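Local coordinates for protein peroxisomal acyl-coenzyme A oxidase 1 (Arabidopsis thaliana, PDB 1W07) that oxidises long- and medium-chain acyl-CoAs to 2-trans-enoyl-CoAs with FAD and molecular oxygen, releasing hydrogen peroxide during peroxisomal beta-oxidation, at residues Ser297-Ile302 with Asp390-Cys395; Asn332-Leu337 with Arg396-Gly401. The protein carries 1 engineered substitution. One frame throughout, in Å; residues are numbered along the deposited sequence.

In the fold
Starting from the N terminus, the chain reaches helix 278-309, turns back along helix 328-363 and returns on helix 370-398, all in the C-alpha1 part of the oxidase. Contact 1 closes an 87-residue, mostly helical excursion by laying helix 370-398 beside helix 278-309. Contact 2 closes a shorter one of 58 residues, joining helix 328-363 to the end of helix 370-398 and the glycines after it. The segments alternate along the sequence, so the two closures cross, and their centres lie about 7 Å apart. L337 packs on V300 and C395, and E394 makes a salt bridge with R333, tying the buried helix packing to the FAD site.

Contact 1: residues Ser297-Ile302 with Asp390-Cys395; sequences SRAVCI and DGIEEC
The flat group that matters here is the peptide linking A299 to V300, and the sulfur of C395 sits on its outer face. C395 SG is 3.7 Å from A299 C and equally far from A299 O and V300 N, which places it above the plane of the peptide. The C=O and N-H edges of that peptide run along their own helix, leaving the face to meet the thiol. This is close packing of two parallel helices, 278-309 and 370-398, in the helical bundle of the acyl-CoA oxidase and dehydrogenase fold. Over 297-302 and 390-395 the axes come within 8.8 Å and run 18° apart, and the residues that touch across the two segments are A299, V300, I392 and C395.

The small A299 side chain is consistent with this close approach. Its methyl points toward the other helix and reaches the backbone itself, with A299 CB 3.9 Å from I392 CA. On one flank it touches the I392 side chain, where A299 CB lies 3.9 Å from I392 CG1; on the next turn it meets C395, CB to SG 3.8 Å. I392 lies alongside the methyl, and F414 and Y417 of helix 410-417 pack against it as well. L337 of helix 328-363 touches both V300 and C395, so a third helix borders the seam.

Charged neighbours face other ways: R298 makes a salt bridge with D94, while E393 pairs with R396 and K397. The interface that remains is small, apolar and buried.

The C395 sulfur stands beside its own backbone N, opposite the carbonyl carbon (chi1 -76°), and this turns it to the peptide face. V300 meets it from the side with one branch: V300 CG2 is 4.1 Å from C395 SG.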
loop_
_atom_site.group_PDB
_atom_site.type_symbol
_atom_site.label_atom_id
_atom_site.label_comp_id
_atom_site.label_asym_id
_atom_site.label_seq_id
_atom_site.Cartn_x
_atom_site.Cartn_y
_atom_site.Cartn_z
ATOM N N SER B 297 -5.209 -10.616 -10.358
ATOM C CA SER B 297 -5.676 -10.527 -11.742
ATOM C C SER B 297 -6.678 -9.384 -11.910
ATOM O O SER B 297 -6.717 -8.754 -12.967
ATOM C CB SER B 297 -6.345 -11.836 -12.176
ATOM O OG SER B 297 -7.505 -12.131 -11.401
ATOM N N ARG B 298 -7.490 -9.098 -10.889
ATOM C CA ARG B 298 -8.467 -8.018 -11.034
ATOM C C ARG B 298 -7.714 -6.702 -11.166
ATOM O O ARG B 298 -7.994 -5.909 -12.075
ATOM C CB ARG B 298 -9.409 -7.937 -9.829
ATOM C CG ARG B 298 -10.402 -9.095 -9.707
ATOM C CD ARG B 298 -11.154 -9.059 -8.360
ATOM N NE ARG B 298 -12.057 -7.919 -8.266
ATOM C CZ ARG B 298 -12.957 -7.743 -7.302
ATOM N NH1 ARG B 298 -13.071 -8.622 -6.312
ATOM N NH2 ARG B 298 -13.788 -6.703 -7.347
ATOM N N ALA B 299 -6.756 -6.473 -10.261
ATOM C CA ALA B 299 -5.977 -5.247 -10.270
ATOM C C ALA B 299 -5.191 -5.095 -11.568
ATOM O O ALA B 299 -5.195 -4.028 -12.174
ATOM C CB ALA B 299 -5.021 -5.211 -9.047
ATOM N N VAL B 300 -4.523 -6.163 -11.996
ATOM C CA VAL B 300 -3.733 -6.153 -13.240
ATOM C C VAL B 300 -4.627 -5.889 -14.474
ATOM O O VAL B 300 -4.213 -5.199 -15.412
ATOM C CB VAL B 300 -2.983 -7.503 -13.425
ATOM C CG1 VAL B 300 -2.409 -7.625 -14.851
ATOM C CG2 VAL B 300 -1.866 -7.607 -12.365
ATOM N N CYS B 301 -5.838 -6.440 -14.475
ATOM C CA CYS B 301 -6.760 -6.236 -15.590
ATOM C C CYS B 301 -7.062 -4.738 -15.693
ATOM O O CYS B 301 -7.037 -4.161 -16.776
ATOM C CB CYS B 301 -8.048 -7.017 -15.334
ATOM S SG CYS B 301 -9.356 -6.844 -16.587
ATOM N N ILE B 302 -7.317 -4.103 -14.550
ATOM C CA ILE B 302 -7.635 -2.680 -14.525
ATOM C C ILE B 302 -6.461 -1.832 -14.995
ATOM O O ILE B 302 -6.606 -0.978 -15.873
ATOM C CB ILE B 302 -8.077 -2.241 -13.101
ATOM C CG1 ILE B 302 -9.367 -2.992 -12.716
ATOM C CG2 ILE B 302 -8.311 -0.736 -13.069
ATOM C CD1 ILE B 302 -9.799 -2.841 -11.236
ATOM N N ASP B 390 0.900 -5.964 -2.295
ATOM C CA ASP B 390 1.758 -4.921 -2.840
ATOM C C ASP B 390 1.411 -4.693 -4.321
ATOM O O ASP B 390 1.375 -3.555 -4.780
ATOM C CB ASP B 390 3.235 -5.307 -2.720
ATOM C CG ASP B 390 3.722 -5.372 -1.279
ATOM O OD1 ASP B 390 3.106 -4.752 -0.369
ATOM O OD2 ASP B 390 4.753 -6.037 -1.070
ATOM N N GLY B 391 1.148 -5.777 -5.057
ATOM C CA GLY B 391 0.822 -5.669 -6.472
ATOM C C GLY B 391 -0.431 -4.859 -6.764
ATOM O O GLY B 391 -0.503 -4.134 -7.774
ATOM N N ILE B 392 -1.431 -4.980 -5.895
ATOM C CA ILE B 392 -2.685 -4.259 -6.065
ATOM C C ILE B 392 -2.454 -2.768 -5.884
ATOM O O ILE B 392 -2.980 -1.974 -6.662
ATOM C CB ILE B 392 -3.753 -4.710 -5.044
ATOM C CG1 ILE B 392 -4.156 -6.156 -5.323
ATOM C CG2 ILE B 392 -4.984 -3.760 -5.106
ATOM C CD1 ILE B 392 -5.025 -6.747 -4.237
ATOM N N GLU B 393 -1.689 -2.381 -4.860
ATOM C CA GLU B 393 -1.412 -0.972 -4.632
ATOM C C GLU B 393 -0.551 -0.413 -5.761
ATOM O O GLU B 393 -0.695 0.750 -6.152
ATOM C CB GLU B 393 -0.732 -0.752 -3.261
ATOM C CG GLU B 393 -0.078 0.640 -3.105
ATOM C CD GLU B 393 -1.031 1.816 -3.351
ATOM O OE1 GLU B 393 -0.546 2.961 -3.524
ATOM O OE2 GLU B 393 -2.265 1.617 -3.352
ATOM N N GLU B 394 0.347 -1.236 -6.290
ATOM C CA GLU B 394 1.210 -0.797 -7.384
ATOM C C GLU B 394 0.368 -0.576 -8.646
ATOM O O GLU B 394 0.662 0.314 -9.459
ATOM C CB GLU B 394 2.284 -1.840 -7.652
ATOM C CG GLU B 394 3.213 -1.512 -8.816
ATOM C CD GLU B 394 4.110 -0.278 -8.594
ATOM O OE1 GLU B 394 4.824 0.079 -9.548
ATOM O OE2 GLU B 394 4.115 0.327 -7.501
ATOM N N CYS B 395 -0.687 -1.366 -8.815
ATOM C CA CYS B 395 -1.537 -1.188 -9.985
ATOM C C CYS B 395 -2.262 0.133 -9.850
ATOM O O CYS B 395 -2.564 0.780 -10.853
ATOM C CB CYS B 395 -2.539 -2.336 -10.117
ATOM S SG CYS B 395 -1.830 -3.878 -10.739
#

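Contact 2: residues Asn332-Leu337 with Arg396-Gly401; sequences NRLFPL and RKLCGG. With FAD (flavin-adenine dinucleotide), chain C.
R333 leaves its helix with CG opposite its own carbonyl carbon (chi1 -67°) and then bends at chi3 (67°), which swings the guanidinium beside L398. L398 starts off in the same way and extends at chi2 (168°), so the two side chains run past each other in opposite directions. As a result L398 CD2 sits over the centre of one guanidinium face, 3.4 Å from R333 CZ. The other branch, L398 CD1, rests against L334 CB at 3.9 Å.

The N-H groups of R333 reach polar partners in the cofactor and a water. NH1 gives two weak bonds to the adenosine ribose of FAD, 3.3 Å to O2B, which lies in the guanidinium plane, and 3.2 Å to O3B, which approaches obliquely. NH2 donates to an in-plane water 2.8 Å away, and this water in turn donates to K397 O, bridging the arginine to the other helix. NE is held by a salt bridge with E394, so all three nitrogens have partners and rotation of the group should be restrained.

Further on, the chain runs through a turn with two glycines. G400, with positive phi, passes beside the pyrophosphate, and G401 N donates to FAD O1P at 3.0 Å. Q330 holds L398 O through its amide nitrogen. T422 and D426 of the second subunit also bind the cofactor. R333 of helix 328-363 thus weakly contacts the ribose, and the turn after helix 370-398 gives G401 N to the pyrophosphate, in the FAD site at the dimer interface of this acyl-CoA oxidase.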
loop_
_atom_site.group_PDB
_atom_site.type_symbol
_atom_site.label_atom_id
_atom_site.label_comp_id
_atom_site.label_asym_id
_atom_site.label_seq_id
_atom_site.Cartn_x
_atom_site.Cartn_y
_atom_site.Cartn_z
ATOM N N ASN B 332 7.739 -2.918 -16.864
ATOM C CA ASN B 332 8.545 -3.513 -15.800
ATOM C C ASN B 332 7.798 -3.519 -14.470
ATOM O O ASN B 332 8.108 -4.306 -13.580
ATOM C CB ASN B 332 9.858 -2.739 -15.651
ATOM C CG ASN B 332 10.820 -3.399 -14.677
ATOM O OD1 ASN B 332 11.146 -4.577 -14.819
ATOM N ND2 ASN B 332 11.271 -2.644 -13.679
ATOM N N ARG B 333 6.810 -2.643 -14.336
ATOM C CA ARG B 333 6.032 -2.584 -13.097
ATOM C C ARG B 333 4.754 -3.431 -13.193
ATOM O O ARG B 333 4.333 -4.064 -12.215
ATOM C CB ARG B 333 5.662 -1.124 -12.785
ATOM C CG ARG B 333 6.867 -0.237 -12.440
ATOM C CD ARG B 333 6.572 1.242 -12.697
ATOM N NE ARG B 333 5.565 1.773 -11.790
ATOM C CZ ARG B 333 4.949 2.942 -11.957
ATOM N NH1 ARG B 333 5.234 3.708 -13.004
ATOM N NH2 ARG B 333 4.045 3.354 -11.073
ATOM N N LEU B 334 4.163 -3.460 -14.384
ATOM C CA LEU B 334 2.910 -4.172 -14.620
ATOM C C LEU B 334 3.027 -5.620 -15.076
ATOM O O LEU B 334 2.353 -6.491 -14.538
ATOM C CB LEU B 334 2.087 -3.390 -15.651
ATOM C CG LEU B 334 0.803 -4.038 -16.202
ATOM C CD1 LEU B 334 -0.248 -4.147 -15.110
ATOM C CD2 LEU B 334 0.288 -3.190 -17.353
ATOM N N PHE B 335 3.875 -5.871 -16.076
ATOM C CA PHE B 335 4.022 -7.220 -16.608
ATOM C C PHE B 335 4.463 -8.272 -15.588
ATOM O O PHE B 335 4.035 -9.421 -15.668
ATOM C CB PHE B 335 4.953 -7.201 -17.825
ATOM C CG PHE B 335 4.356 -6.503 -19.032
ATOM C CD1 PHE B 335 5.108 -6.369 -20.199
ATOM C CD2 PHE B 335 3.059 -5.983 -19.009
ATOM C CE1 PHE B 335 4.583 -5.731 -21.317
ATOM C CE2 PHE B 335 2.516 -5.337 -20.136
ATOM C CZ PHE B 335 3.289 -5.214 -21.292
ATOM N N PRO B 336 5.325 -7.902 -14.626
ATOM C CA PRO B 336 5.718 -8.906 -13.632
ATOM C C PRO B 336 4.479 -9.284 -12.801
ATOM O O PRO B 336 4.336 -10.430 -12.370
ATOM C CB PRO B 336 6.789 -8.175 -12.818
ATOM C CG PRO B 336 7.442 -7.284 -13.864
ATOM C CD PRO B 336 6.223 -6.737 -14.582
ATOM N N LEU B 337 3.565 -8.334 -12.592
ATOM C CA LEU B 337 2.340 -8.622 -11.827
ATOM C C LEU B 337 1.367 -9.479 -12.640
ATOM O O LEU B 337 0.643 -10.329 -12.097
ATOM C CB LEU B 337 1.663 -7.321 -11.413
ATOM C CG LEU B 337 2.504 -6.396 -10.508
ATOM C CD1 LEU B 337 1.656 -5.198 -10.140
ATOM C CD2 LEU B 337 2.968 -7.145 -9.261
ATOM N N ARG B 396 -2.540 0.544 -8.613
ATOM C CA ARG B 396 -3.227 1.808 -8.421
ATOM C C ARG B 396 -2.294 2.946 -8.850
ATOM O O ARG B 396 -2.716 3.860 -9.563
ATOM C CB ARG B 396 -3.673 1.968 -6.963
ATOM C CG ARG B 396 -4.616 3.154 -6.734
ATOM C CD ARG B 396 -4.792 3.420 -5.255
ATOM N NE ARG B 396 -3.514 3.820 -4.675
ATOM C CZ ARG B 396 -2.909 4.976 -4.931
ATOM N NH1 ARG B 396 -3.475 5.877 -5.731
ATOM N NH2 ARG B 396 -1.718 5.216 -4.417
ATOM N N LYS B 397 -1.022 2.881 -8.450
ATOM C CA LYS B 397 -0.059 3.911 -8.815
ATOM C C LYS B 397 0.158 3.932 -10.329
ATOM O O LYS B 397 0.450 4.980 -10.917
ATOM C CB LYS B 397 1.287 3.673 -8.115
ATOM C CG LYS B 397 1.248 3.849 -6.593
ATOM C CD LYS B 397 2.657 4.110 -6.055
ATOM C CE LYS B 397 2.640 4.383 -4.552
ATOM N NZ LYS B 397 2.302 3.170 -3.756
ATOM N N LEU B 398 0.032 2.771 -10.959
ATOM C CA LEU B 398 0.207 2.674 -12.401
ATOM C C LEU B 398 -0.880 3.450 -13.147
ATOM O O LEU B 398 -0.724 3.770 -14.329
ATOM C CB LEU B 398 0.200 1.201 -12.832
ATOM C CG LEU B 398 1.500 0.454 -12.499
ATOM C CD1 LEU B 398 1.308 -1.042 -12.673
ATOM C CD2 LEU B 398 2.612 0.963 -13.401
ATOM N N CYS B 399 -1.981 3.752 -12.456
ATOM C CA CYS B 399 -3.083 4.492 -13.068
ATOM C C CYS B 399 -2.974 5.999 -12.769
ATOM O O CYS B 399 -3.917 6.757 -12.988
ATOM C CB CYS B 399 -4.435 3.950 -12.578
ATOM S SG CYS B 399 -4.915 2.399 -13.248
ATOM N N GLY B 400 -1.810 6.437 -12.292
ATOM C CA GLY B 400 -1.604 7.848 -12.012
ATOM C C GLY B 400 -2.655 8.494 -11.119
ATOM O O GLY B 400 -3.219 7.843 -10.244
ATOM N N GLY B 401 -2.926 9.779 -11.331
ATOM C CA GLY B 401 -3.905 10.484 -10.521
ATOM C C GLY B 401 -5.280 9.849 -10.411
ATOM O O GLY B 401 -5.815 9.708 -9.302
HETATM P PA FAD C . 0.302 10.096 -15.895
HETATM O O1A FAD C . 1.388 11.075 -16.132
HETATM O O2A FAD C . -0.777 9.972 -16.901
HETATM O O5B FAD C . 0.968 8.655 -15.630
HETATM C C5B FAD C . 0.180 7.463 -15.574
HETATM C C4B FAD C . 1.092 6.235 -15.663
HETATM O O4B FAD C . 1.901 6.407 -16.846
HETATM C C3B FAD C . 2.063 6.191 -14.480
HETATM O O3B FAD C . 2.490 4.844 -14.258
HETATM C C2B FAD C . 3.220 7.047 -14.991
HETATM O O2B FAD C . 4.433 6.652 -14.344
HETATM C C1B FAD C . 3.272 6.554 -16.439
HETATM N N9A FAD C . 3.958 7.530 -17.313
HETATM C C8A FAD C . 3.448 8.684 -17.747
HETATM N N7A FAD C . 4.329 9.299 -18.531
HETATM C C5A FAD C . 5.409 8.525 -18.606
HETATM C C6A FAD C . 6.622 8.647 -19.271
HETATM N N6A FAD C . 6.865 9.696 -20.049
HETATM N N1A FAD C . 7.565 7.620 -19.139
HETATM C C2A FAD C . 7.265 6.502 -18.350
HETATM N N3A FAD C . 6.100 6.425 -17.728
HETATM C C4A FAD C . 5.178 7.396 -17.835
HETATM N N1 FAD C . -3.699 19.308 -10.340
HETATM C C2 FAD C . -3.920 20.690 -10.367
HETATM O O2 FAD C . -3.817 21.309 -11.422
HETATM N N3 FAD C . -4.307 21.341 -9.187
HETATM C C4 FAD C . -4.483 20.613 -8.002
HETATM O O4 FAD C . -4.829 21.192 -6.975
HETATM C C4X FAD C . -4.263 19.242 -7.987
HETATM N N5 FAD C . -4.499 18.495 -6.823
HETATM C C5X FAD C . -4.313 17.107 -6.806
HETATM C C6 FAD C . -4.679 16.364 -5.689
HETATM C C7 FAD C . -4.639 14.971 -5.733
HETATM C C7M FAD C . -5.094 14.176 -4.507
HETATM C C8 FAD C . -4.221 14.322 -6.895
HETATM C C8M FAD C . -4.209 12.792 -6.996
HETATM C C9 FAD C . -3.838 15.071 -8.003
HETATM C C9A FAD C . -3.882 16.464 -7.968
HETATM N N10 FAD C . -3.594 17.215 -9.115
HETATM C C10 FAD C . -3.866 18.590 -9.149
HETATM C "C1'" FAD C . -3.083 16.556 -10.341
HETATM C "C2'" FAD C . -1.604 16.211 -10.127
HETATM O "O2'" FAD C . -0.896 17.383 -9.714
HETATM C "C3'" FAD C . -0.903 15.619 -11.353
HETATM O "O3'" FAD C . -1.021 16.514 -12.463
HETATM C "C4'" FAD C . -1.466 14.251 -11.749
HETATM O "O4'" FAD C . -1.721 13.443 -10.599
HETATM C "C5'" FAD C . -0.475 13.531 -12.663
HETATM O "O5'" FAD C . -0.880 12.172 -12.828
HETATM P P FAD C . -1.387 11.624 -14.251
HETATM O O1P FAD C . -2.760 11.108 -14.060
HETATM O O2P FAD C . -1.153 12.661 -15.281
HETATM O O3P FAD C . -0.381 10.388 -14.469
HETATM O O HOH W 1 3.086 6.010 -11.072
#